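Phenylalanine--tRNA ligase beta subunit (Pyrococcus horikoshii, PDB 2CXI) forms, with the alpha subunit, the tetrameric enzyme that charges tRNA(Phe) with phenylalanine using ATP, this N-terminal fragment including the amino acid-editing domain. Local coordinates at residues 22-25 with 26-30; 54-57 with 58-61; 145-148 with 149-152. All coordinates share one frame; numbering follows the deposited sequence.

Contact 1. Residues 22-25 with 26-30; sequences EEWE and DLVLY
L27 lays its side chain against the indole of W24, one turn back along helix 21-30. Its CB starts the contact, 3.5 Å from W24 CE3 at the margin of the six-membered ring. CG stands a little farther from the same carbon, and there the chain forks. CD1 turns back toward the backbone, 4.0 Å from E23 O, whereas CD2 sits over the middle of the six-membered ring, 3.6 Å from its centroid and 10° off the normal, a CH-pi contact. Both side chains are turned off the staggered positions at their first torsion, W24 at -93° and L27 at -104°, in the conformation that sets CD2 over the indole. V28 meets the ring differently: its CG1 comes at the edge, near the ring plane, 4.0 Å from W24 CE3. Backbone bonds fix this spacing, L27 N to E23 O at 3.1 Å and V28 N to W24 O at 3.0 Å. The polar end of W24 is satisfied by E12, to which NE1 donates, and F19 and F47 meet the indole edge-to-face. I69 of helix 62-72 touches both W24 and L27, while the acidic side chains of E22, E25 and D26 are exposed. Tryptophan and leucine three apart, with valine four on, form the buried stripe of an amphipathic helix.

Contact 2. Residues 54-57 with 58-61; sequences TNRP and DLWS
Both carboxylate oxygens of D58 are gripped by R56, which comes side-on with NE and one terminal nitrogen. R56 NE reaches D58 OD2 at 2.9 Å on its syn lone pair, and R56 NH2 reaches D58 OD1 at 2.9 Å with a nearly straight N-H...O angle of 170°. The two flat groups lie 26° apart, so this bidentate salt bridge is close to coplanar and holds the guanidinium against rotation. A bend at chi3 of R56 (71°) helps turn the group back toward D58. L59 CD2 lies over one guanidinium face, 3.4 Å from R56 NE. Farther along the turn, the W60 ring lies against P57: P57 CA stands 3.6 Å from the centroid of its six-membered ring, a CH-pi contact, while T54 O approaches the ring edge, 3.6 Å from W60 CZ2. W60 NE1 donates to D53 O. Replacing W60 by an alanine would probably uncover P57 CA and leave D53 O without this donor. Backbone bonds from L59 N to R56 O and from W60 N to P57 O (3.1 Å) close two successive tight turns. R56 also touches D331, a predicted magnesium ligand. A short 3-10 turn around P57-L59 thus leads toward helix 62-72, with S61 at its N-cap.

Contact 3. Residues 145-148 with 149-152; sequences FDFD and KIKP
K149 N donates to D146 O (2.9 Å) and I150 N to F147 O (3.2 Å), two successive i to i+3 bonds that curl the chain into a 3-10 turn just after strand 140-146. D146 stands at the start with its carboxylate swung away from its own N (chi1 -167°), which lets OD1 accept from D148 N at 3.1 Å: an Asx turn that leads the strand into the 3-10 segment. The extended K149 chain runs back across D146, its CE 3.4 Å from D146 OD2. The salt bridge is long, K149 NZ to D146 OD2 3.8 Å; NZ also donates to R223 O, and OD2 is hydrogen-bonded to T228. F147 and I150 cross at about a right angle on the apolar side of the turn, where F147 CD1 meets I150 CD1 at 4.0 Å. P152 CG lies farther along the same ring, 4.5 Å from F147 CZ. F232 of strand 231-237 packs on both F147 and I150, and N230 binds the D148 carboxylate. K151 forms salt bridges with E206 and with D117 of the second subunit, another copy of this protein, placing the exit of this turn at a contact between subunits.

In the fold
The three contacts follow one another in the chain and differ in depth. Contact 2, about 9 Å between its centre and that of the chain, is buried; contacts 1 and 3 are partly buried and lie on opposite sides of that centre, their own centres about 40 Å apart. Helix 62-72 relates the first two: contact 1 packs apolar groups on it, while contact 2 leads into it and meets its Q68. Only contact 2 approaches the predicted magnesium ligands. Chemistry follows place: an apolar stripe on a helix in contact 1, a buried charged pair beside an aromatic cover in contact 2, and in contact 3, within the B3/4 domain, polar turn bonds with a small apolar cluster, close to a second subunit.

Contact 1. Residues 22-25 with 26-30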
ATOM      1  N   GLU A  22      47.253  -9.413  34.141  1.00 21.40           N
ATOM      2  CA  GLU A  22      48.282 -10.380  33.764  1.00 21.54           C
ATOM      3  C   GLU A  22      47.714 -11.486  32.841  1.00 21.04           C
ATOM      4  O   GLU A  22      48.369 -11.891  31.888  1.00 21.33           O
ATOM      5  CB  GLU A  22      48.979 -10.978  35.007  1.00 20.19           C
ATOM      6  CG  GLU A  22      49.944 -12.107  34.663  1.00 21.69           C
ATOM      7  CD  GLU A  22      50.794 -12.580  35.852  1.00 21.60           C
ATOM      8  OE1 GLU A  22      50.765 -11.940  36.907  1.00 20.97           O
ATOM      9  OE2 GLU A  22      51.463 -13.601  35.711  1.00 19.44           O
ATOM     10  N   GLU A  23      46.499 -11.952  33.107  1.00 21.25           N
ATOM     11  CA  GLU A  23      45.824 -12.930  32.221  1.00 21.40           C
ATOM     12  C   GLU A  23      45.426 -12.315  30.851  1.00 20.90           C
ATOM     13  O   GLU A  23      45.496 -12.993  29.811  1.00 21.26           O
ATOM     14  CB  GLU A  23      44.593 -13.494  32.908  1.00 22.54           C
ATOM     15  CG  GLU A  23      44.930 -14.448  34.068  1.00 22.59           C
ATOM     16  CD  GLU A  23      43.721 -14.875  34.875  1.00 24.24           C
ATOM     17  OE1 GLU A  23      42.817 -14.056  35.068  1.00 22.57           O
ATOM     18  OE2 GLU A  23      43.711 -16.040  35.346  1.00 30.62           O
ATOM     19  N   TRP A  24      45.049 -11.039  30.868  1.00 20.53           N
ATOM     20  CA  TRP A  24      44.688 -10.277  29.646  1.00 21.03           C
ATOM     21  C   TRP A  24      45.822 -10.223  28.632  1.00 21.31           C
ATOM     22  O   TRP A  24      45.596 -10.177  27.425  1.00 21.29           O
ATOM     23  CB  TRP A  24      44.149  -8.877  29.989  1.00 19.88           C
ATOM     24  CG  TRP A  24      42.610  -8.892  30.106  1.00 16.96           C
ATOM     25  CD1 TRP A  24      41.846  -8.777  31.243  1.00 20.16           C
ATOM     26  CD2 TRP A  24      41.687  -9.087  29.027  1.00 17.33           C
ATOM     27  NE1 TRP A  24      40.501  -8.864  30.932  1.00 21.25           N
ATOM     28  CE2 TRP A  24      40.374  -9.094  29.582  1.00 18.55           C
ATOM     29  CE3 TRP A  24      41.839  -9.331  27.648  1.00 17.07           C
ATOM     30  CZ2 TRP A  24      39.221  -9.267  28.796  1.00 19.41           C
ATOM     31  CZ3 TRP A  24      40.686  -9.490  26.853  1.00 18.94           C
ATOM     32  CH2 TRP A  24      39.394  -9.476  27.447  1.00 18.43           C
ATOM     33  N   GLU A  25      47.043 -10.293  29.149  1.00 21.42           N
ATOM     34  CA  GLU A  25      48.237 -10.301  28.314  1.00 22.01           C
ATOM     35  C   GLU A  25      48.216 -11.496  27.413  1.00 21.51           C
ATOM     36  O   GLU A  25      48.592 -11.364  26.269  1.00 22.09           O
ATOM     37  CB  GLU A  25      49.512 -10.374  29.170  1.00 21.54           C
ATOM     38  CG  GLU A  25      49.720  -9.130  30.012  1.00 22.52           C
ATOM     39  CD  GLU A  25      50.319  -7.972  29.248  1.00 25.69           C
ATOM     40  OE1 GLU A  25      50.791  -8.147  28.108  1.00 28.42           O
ATOM     41  OE2 GLU A  25      50.305  -6.866  29.800  1.00 27.56           O
ATOM     42  N   ASP A  26      47.793 -12.652  27.914  1.00 21.09           N
ATOM     43  CA  ASP A  26      47.657 -13.845  27.044  1.00 22.42           C
ATOM     44  C   ASP A  26      46.407 -13.802  26.156  1.00 21.72           C
ATOM     45  O   ASP A  26      46.415 -14.269  25.010  1.00 21.02           O
ATOM     46  CB  ASP A  26      47.642 -15.139  27.876  1.00 23.78           C
ATOM     47  CG  ASP A  26      48.912 -15.280  28.732  1.00 28.44           C
ATOM     48  OD1 ASP A  26      50.007 -14.946  28.246  1.00 32.80           O
ATOM     49  OD2 ASP A  26      48.894 -15.659  29.895  1.00 29.22           O
ATOM     50  N   LEU A  27      45.325 -13.273  26.723  1.00 19.43           N
ATOM     51  CA  LEU A  27      44.039 -13.233  26.049  1.00 20.78           C
ATOM     52  C   LEU A  27      44.080 -12.461  24.740  1.00 20.31           C
ATOM     53  O   LEU A  27      43.518 -12.912  23.734  1.00 20.72           O
ATOM     54  CB  LEU A  27      43.002 -12.573  26.979  1.00 19.49           C
ATOM     55  CG  LEU A  27      42.005 -13.496  27.675  1.00 23.72           C
ATOM     56  CD1 LEU A  27      42.485 -14.899  28.050  1.00 24.47           C
ATOM     57  CD2 LEU A  27      41.316 -12.756  28.827  1.00 20.38           C
ATOM     58  N   VAL A  28      44.700 -11.290  24.757  1.00 18.96           N
ATOM     59  CA  VAL A  28      44.692 -10.452  23.559  1.00 20.18           C
ATOM     60  C   VAL A  28      45.290 -11.191  22.337  1.00 20.71           C
ATOM     61  O   VAL A  28      44.792 -11.036  21.231  1.00 20.27           O
ATOM     62  CB  VAL A  28      45.318  -9.060  23.767  1.00 18.99           C
ATOM     63  CG1 VAL A  28      44.533  -8.238  24.829  1.00 17.47           C
ATOM     64  CG2 VAL A  28      46.828  -9.141  24.144  1.00 20.71           C
ATOM     65  N   LEU A  29      46.333 -11.996  22.556  1.00 21.20           N
ATOM     66  CA  LEU A  29      46.973 -12.747  21.465  1.00 23.08           C
ATOM     67  C   LEU A  29      45.991 -13.748  20.825  1.00 23.59           C
ATOM     68  O   LEU A  29      46.053 -14.003  19.618  1.00 22.25           O
ATOM     69  CB  LEU A  29      48.252 -13.446  21.963  1.00 24.39           C
ATOM     70  CG  LEU A  29      49.220 -12.539  22.746  1.00 26.62           C
ATOM     71  CD1 LEU A  29      50.379 -13.276  23.453  1.00 31.37           C
ATOM     72  CD2 LEU A  29      49.761 -11.383  21.844  1.00 28.87           C
ATOM     73  N   TYR A  30      45.068 -14.295  21.625  1.00 24.33           N
ATOM     74  CA  TYR A  30      43.996 -15.148  21.094  1.00 25.95           C
ATOM     75  C   TYR A  30      43.120 -14.410  20.060  1.00 26.14           C
ATOM     76  O   TYR A  30      42.528 -15.039  19.174  1.00 26.52           O
ATOM     77  CB  TYR A  30      43.094 -15.699  22.232  1.00 27.60           C
ATOM     78  CG  TYR A  30      43.787 -16.610  23.237  1.00 29.48           C
ATOM     79  CD1 TYR A  30      44.975 -17.283  22.907  1.00 31.33           C
ATOM     80  CD2 TYR A  30      43.232 -16.831  24.508  1.00 31.12           C
ATOM     81  CE1 TYR A  30      45.619 -18.126  23.842  1.00 32.52           C
ATOM     82  CE2 TYR A  30      43.858 -17.656  25.441  1.00 31.55           C
ATOM     83  CZ  TYR A  30      45.046 -18.303  25.097  1.00 31.98           C
ATOM     84  OH  TYR A  30      45.671 -19.136  26.005  1.00 34.13           O
TER

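Contact 2. Residues 54-57 with 58-61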
ATOM      1  N   THR A  54      45.181  -7.256   9.177  1.00 31.24           N
ATOM      2  CA  THR A  54      44.650  -6.186   8.310  1.00 30.51           C
ATOM      3  C   THR A  54      43.525  -6.634   7.325  1.00 29.64           C
ATOM      4  O   THR A  54      42.881  -5.808   6.657  1.00 28.89           O
ATOM      5  CB  THR A  54      45.817  -5.583   7.532  1.00 31.30           C
ATOM      6  OG1 THR A  54      45.309  -4.667   6.552  1.00 34.98           O
ATOM      7  CG2 THR A  54      46.540  -6.678   6.684  1.00 28.97           C
ATOM      8  N   ASN A  55      43.309  -7.942   7.261  1.00 28.47           N
ATOM      9  CA  ASN A  55      42.316  -8.559   6.368  1.00 28.16           C
ATOM     10  C   ASN A  55      41.075  -9.078   7.106  1.00 25.96           C
ATOM     11  O   ASN A  55      40.202  -9.689   6.494  1.00 23.34           O
ATOM     12  CB  ASN A  55      42.980  -9.709   5.605  1.00 28.72           C
ATOM     13  CG  ASN A  55      44.054  -9.218   4.681  1.00 33.28           C
ATOM     14  OD1 ASN A  55      45.212  -9.649   4.757  1.00 39.98           O
ATOM     15  ND2 ASN A  55      43.698  -8.267   3.825  1.00 34.57           N
ATOM     16  N   ARG A  56      41.026  -8.841   8.424  1.00 24.25           N
ATOM     17  CA  ARG A  56      39.929  -9.329   9.254  1.00 22.78           C
ATOM     18  C   ARG A  56      39.241  -8.184  10.047  1.00 21.52           C
ATOM     19  O   ARG A  56      39.484  -8.023  11.253  1.00 21.67           O
ATOM     20  CB  ARG A  56      40.409 -10.495  10.154  1.00 23.35           C
ATOM     21  CG  ARG A  56      40.301 -11.881   9.453  1.00 22.12           C
ATOM     22  CD  ARG A  56      40.514 -13.071  10.327  1.00 23.31           C
ATOM     23  NE  ARG A  56      39.403 -13.244  11.240  1.00 23.84           N
ATOM     24  CZ  ARG A  56      39.199 -14.322  11.978  1.00 26.67           C
ATOM     25  NH1 ARG A  56      40.058 -15.352  11.919  1.00 28.52           N
ATOM     26  NH2 ARG A  56      38.134 -14.379  12.790  1.00 27.65           N
ATOM     27  N   PRO A  57      38.383  -7.409   9.366  1.00 20.07           N
ATOM     28  CA  PRO A  57      37.579  -6.366  10.030  1.00 19.94           C
ATOM     29  C   PRO A  57      36.740  -6.915  11.213  1.00 18.78           C
ATOM     30  O   PRO A  57      36.438  -6.174  12.129  1.00 19.06           O
ATOM     31  CB  PRO A  57      36.653  -5.820   8.911  1.00 19.58           C
ATOM     32  CG  PRO A  57      37.258  -6.294   7.616  1.00 21.81           C
ATOM     33  CD  PRO A  57      38.159  -7.454   7.898  1.00 20.10           C
ATOM     34  N   ASP A  58      36.405  -8.200  11.188  1.00 18.01           N
ATOM     35  CA  ASP A  58      35.631  -8.815  12.253  1.00 19.28           C
ATOM     36  C   ASP A  58      36.367  -8.692  13.584  1.00 20.84           C
ATOM     37  O   ASP A  58      35.731  -8.697  14.623  1.00 20.84           O
ATOM     38  CB  ASP A  58      35.238 -10.270  11.948  1.00 18.86           C
ATOM     39  CG  ASP A  58      36.393 -11.252  12.025  1.00 20.99           C
ATOM     40  OD1 ASP A  58      36.533 -11.972  13.040  1.00 26.45           O
ATOM     41  OD2 ASP A  58      37.211 -11.407  11.116  1.00 26.67           O
ATOM     42  N   LEU A  59      37.709  -8.528  13.524  1.00 20.77           N
ATOM     43  CA  LEU A  59      38.537  -8.525  14.713  1.00 22.77           C
ATOM     44  C   LEU A  59      38.799  -7.143  15.224  1.00 22.96           C
ATOM     45  O   LEU A  59      39.616  -6.998  16.141  1.00 26.43           O
ATOM     46  CB  LEU A  59      39.889  -9.232  14.439  1.00 23.06           C
ATOM     47  CG  LEU A  59      40.050 -10.726  14.741  1.00 24.78           C
ATOM     48  CD1 LEU A  59      38.747 -11.443  14.964  1.00 27.14           C
ATOM     49  CD2 LEU A  59      40.939 -11.527  13.760  1.00 25.77           C
ATOM     50  N   TRP A  60      38.132  -6.129  14.678  1.00 20.42           N
ATOM     51  CA  TRP A  60      38.458  -4.741  15.032  1.00 20.69           C
ATOM     52  C   TRP A  60      37.501  -4.064  15.970  1.00 19.63           C
ATOM     53  O   TRP A  60      37.315  -2.833  15.884  1.00 22.29           O
ATOM     54  CB  TRP A  60      38.620  -3.859  13.785  1.00 19.89           C
ATOM     55  CG  TRP A  60      39.608  -4.325  12.823  1.00 19.67           C
ATOM     56  CD1 TRP A  60      40.606  -5.252  13.020  1.00 20.88           C
ATOM     57  CD2 TRP A  60      39.714  -3.903  11.470  1.00 20.70           C
ATOM     58  NE1 TRP A  60      41.310  -5.433  11.857  1.00 22.36           N
ATOM     59  CE2 TRP A  60      40.778  -4.615  10.889  1.00 19.76           C
ATOM     60  CE3 TRP A  60      38.994  -2.983  10.669  1.00 20.40           C
ATOM     61  CZ2 TRP A  60      41.154  -4.449   9.554  1.00 22.65           C
ATOM     62  CZ3 TRP A  60      39.367  -2.833   9.345  1.00 18.89           C
ATOM     63  CH2 TRP A  60      40.445  -3.560   8.808  1.00 20.77           C
ATOM     64  N   SER A  61      36.863  -4.832  16.860  1.00 18.31           N
ATOM     65  CA  SER A  61      36.044  -4.237  17.894  1.00 17.18           C
ATOM     66  C   SER A  61      35.981  -5.167  19.087  1.00 16.33           C
ATOM     67  O   SER A  61      36.350  -6.352  18.982  1.00 16.43           O
ATOM     68  CB  SER A  61      34.603  -3.978  17.371  1.00 16.94           C
ATOM     69  OG  SER A  61      33.932  -5.223  17.208  1.00 19.83           O
TER

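Contact 3. Residues 145-148 with 149-152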
ATOM      1  N   PHE A 145      21.460   4.122  11.956  1.00 16.42           N
ATOM      2  CA  PHE A 145      20.260   4.940  12.162  1.00 15.04           C
ATOM      3  C   PHE A 145      19.320   4.270  13.147  1.00 16.21           C
ATOM      4  O   PHE A 145      19.277   3.048  13.231  1.00 14.83           O
ATOM      5  CB  PHE A 145      19.536   5.217  10.824  1.00 15.08           C
ATOM      6  CG  PHE A 145      20.440   5.856   9.777  1.00 14.98           C
ATOM      7  CD1 PHE A 145      21.144   5.057   8.877  1.00 15.61           C
ATOM      8  CD2 PHE A 145      20.674   7.248   9.782  1.00 18.07           C
ATOM      9  CE1 PHE A 145      22.034   5.630   7.934  1.00 13.40           C
ATOM     10  CE2 PHE A 145      21.549   7.832   8.849  1.00 14.13           C
ATOM     11  CZ  PHE A 145      22.210   7.021   7.916  1.00 11.27           C
ATOM     12  N   ASP A 146      18.547   5.078  13.862  1.00 16.25           N
ATOM     13  CA  ASP A 146      17.471   4.541  14.680  1.00 17.60           C
ATOM     14  C   ASP A 146      16.259   4.207  13.806  1.00 17.20           C
ATOM     15  O   ASP A 146      15.566   5.111  13.268  1.00 17.46           O
ATOM     16  CB  ASP A 146      17.091   5.574  15.759  1.00 17.07           C
ATOM     17  CG  ASP A 146      16.189   4.989  16.855  1.00 20.57           C
ATOM     18  OD1 ASP A 146      15.332   4.119  16.573  1.00 20.38           O
ATOM     19  OD2 ASP A 146      16.345   5.317  18.045  1.00 20.47           O
ATOM     20  N   PHE A 147      16.003   2.912  13.655  1.00 17.19           N
ATOM     21  CA  PHE A 147      14.947   2.421  12.759  1.00 16.96           C
ATOM     22  C   PHE A 147      13.542   2.936  13.129  1.00 18.18           C
ATOM     23  O   PHE A 147      12.693   3.203  12.240  1.00 15.28           O
ATOM     24  CB  PHE A 147      14.959   0.895  12.694  1.00 16.83           C
ATOM     25  CG  PHE A 147      13.858   0.324  11.810  1.00 18.94           C
ATOM     26  CD1 PHE A 147      13.896   0.517  10.444  1.00 18.29           C
ATOM     27  CD2 PHE A 147      12.770  -0.356  12.372  1.00 23.31           C
ATOM     28  CE1 PHE A 147      12.861   0.010   9.583  1.00 19.36           C
ATOM     29  CE2 PHE A 147      11.730  -0.871  11.535  1.00 24.44           C
ATOM     30  CZ  PHE A 147      11.815  -0.685  10.129  1.00 18.45           C
ATOM     31  N   ASP A 148      13.328   3.123  14.428  1.00 18.43           N
ATOM     32  CA  ASP A 148      12.041   3.633  14.940  1.00 20.40           C
ATOM     33  C   ASP A 148      11.789   5.064  14.522  1.00 20.32           C
ATOM     34  O   ASP A 148      10.678   5.532  14.612  1.00 20.65           O
ATOM     35  CB  ASP A 148      12.003   3.530  16.462  1.00 20.72           C
ATOM     36  CG  ASP A 148      11.984   2.109  16.926  1.00 23.89           C
ATOM     37  OD1 ASP A 148      11.668   1.218  16.114  1.00 27.60           O
ATOM     38  OD2 ASP A 148      12.247   1.803  18.098  1.00 29.77           O
ATOM     39  N   LYS A 149      12.831   5.738  14.042  1.00 20.32           N
ATOM     40  CA  LYS A 149      12.746   7.151  13.707  1.00 20.22           C
ATOM     41  C   LYS A 149      12.636   7.382  12.201  1.00 20.37           C
ATOM     42  O   LYS A 149      12.624   8.542  11.739  1.00 20.93           O
ATOM     43  CB  LYS A 149      13.948   7.903  14.285  1.00 18.97           C
ATOM     44  CG  LYS A 149      13.945   7.955  15.864  1.00 20.96           C
ATOM     45  CD  LYS A 149      15.082   8.877  16.354  1.00 21.33           C
ATOM     46  CE  LYS A 149      15.443   8.607  17.801  1.00 24.10           C
ATOM     47  NZ  LYS A 149      16.799   9.115  18.166  1.00 22.96           N
ATOM     48  N   ILE A 150      12.585   6.308  11.416  1.00 19.75           N
ATOM     49  CA  ILE A 150      12.498   6.507   9.943  1.00 19.23           C
ATOM     50  C   ILE A 150      11.251   5.821   9.410  1.00 18.95           C
ATOM     51  O   ILE A 150      10.732   4.939  10.071  1.00 19.59           O
ATOM     52  CB  ILE A 150      13.788   6.020   9.214  1.00 18.83           C
ATOM     53  CG1 ILE A 150      13.896   4.479   9.302  1.00 18.38           C
ATOM     54  CG2 ILE A 150      15.040   6.851   9.730  1.00 19.96           C
ATOM     55  CD1 ILE A 150      15.127   3.816   8.568  1.00 20.91           C
ATOM     56  N   LYS A 151      10.778   6.238   8.236  1.00 19.28           N
ATOM     57  CA  LYS A 151       9.583   5.644   7.640  1.00 19.81           C
ATOM     58  C   LYS A 151       9.920   4.959   6.320  1.00 17.80           C
ATOM     59  O   LYS A 151      10.128   5.621   5.299  1.00 17.27           O
ATOM     60  CB  LYS A 151       8.476   6.684   7.448  1.00 19.78           C
ATOM     61  CG  LYS A 151       7.127   6.066   7.029  1.00 23.39           C
ATOM     62  CD  LYS A 151       6.077   7.196   6.806  1.00 23.42           C
ATOM     63  CE  LYS A 151       4.692   6.634   6.609  1.00 27.67           C
ATOM     64  NZ  LYS A 151       3.625   7.728   6.742  1.00 35.24           N
ATOM     65  N   PRO A 152       9.914   3.639   6.354  1.00 16.78           N
ATOM     66  CA  PRO A 152      10.175   2.815   5.170  1.00 17.19           C
ATOM     67  C   PRO A 152       8.916   2.860   4.216  1.00 17.25           C
ATOM     68  O   PRO A 152       7.823   3.210   4.683  1.00 17.90           O
ATOM     69  CB  PRO A 152      10.378   1.432   5.762  1.00 17.37           C
ATOM     70  CG  PRO A 152       9.444   1.423   6.989  1.00 17.69           C
ATOM     71  CD  PRO A 152       9.589   2.834   7.551  1.00 17.77           C
TER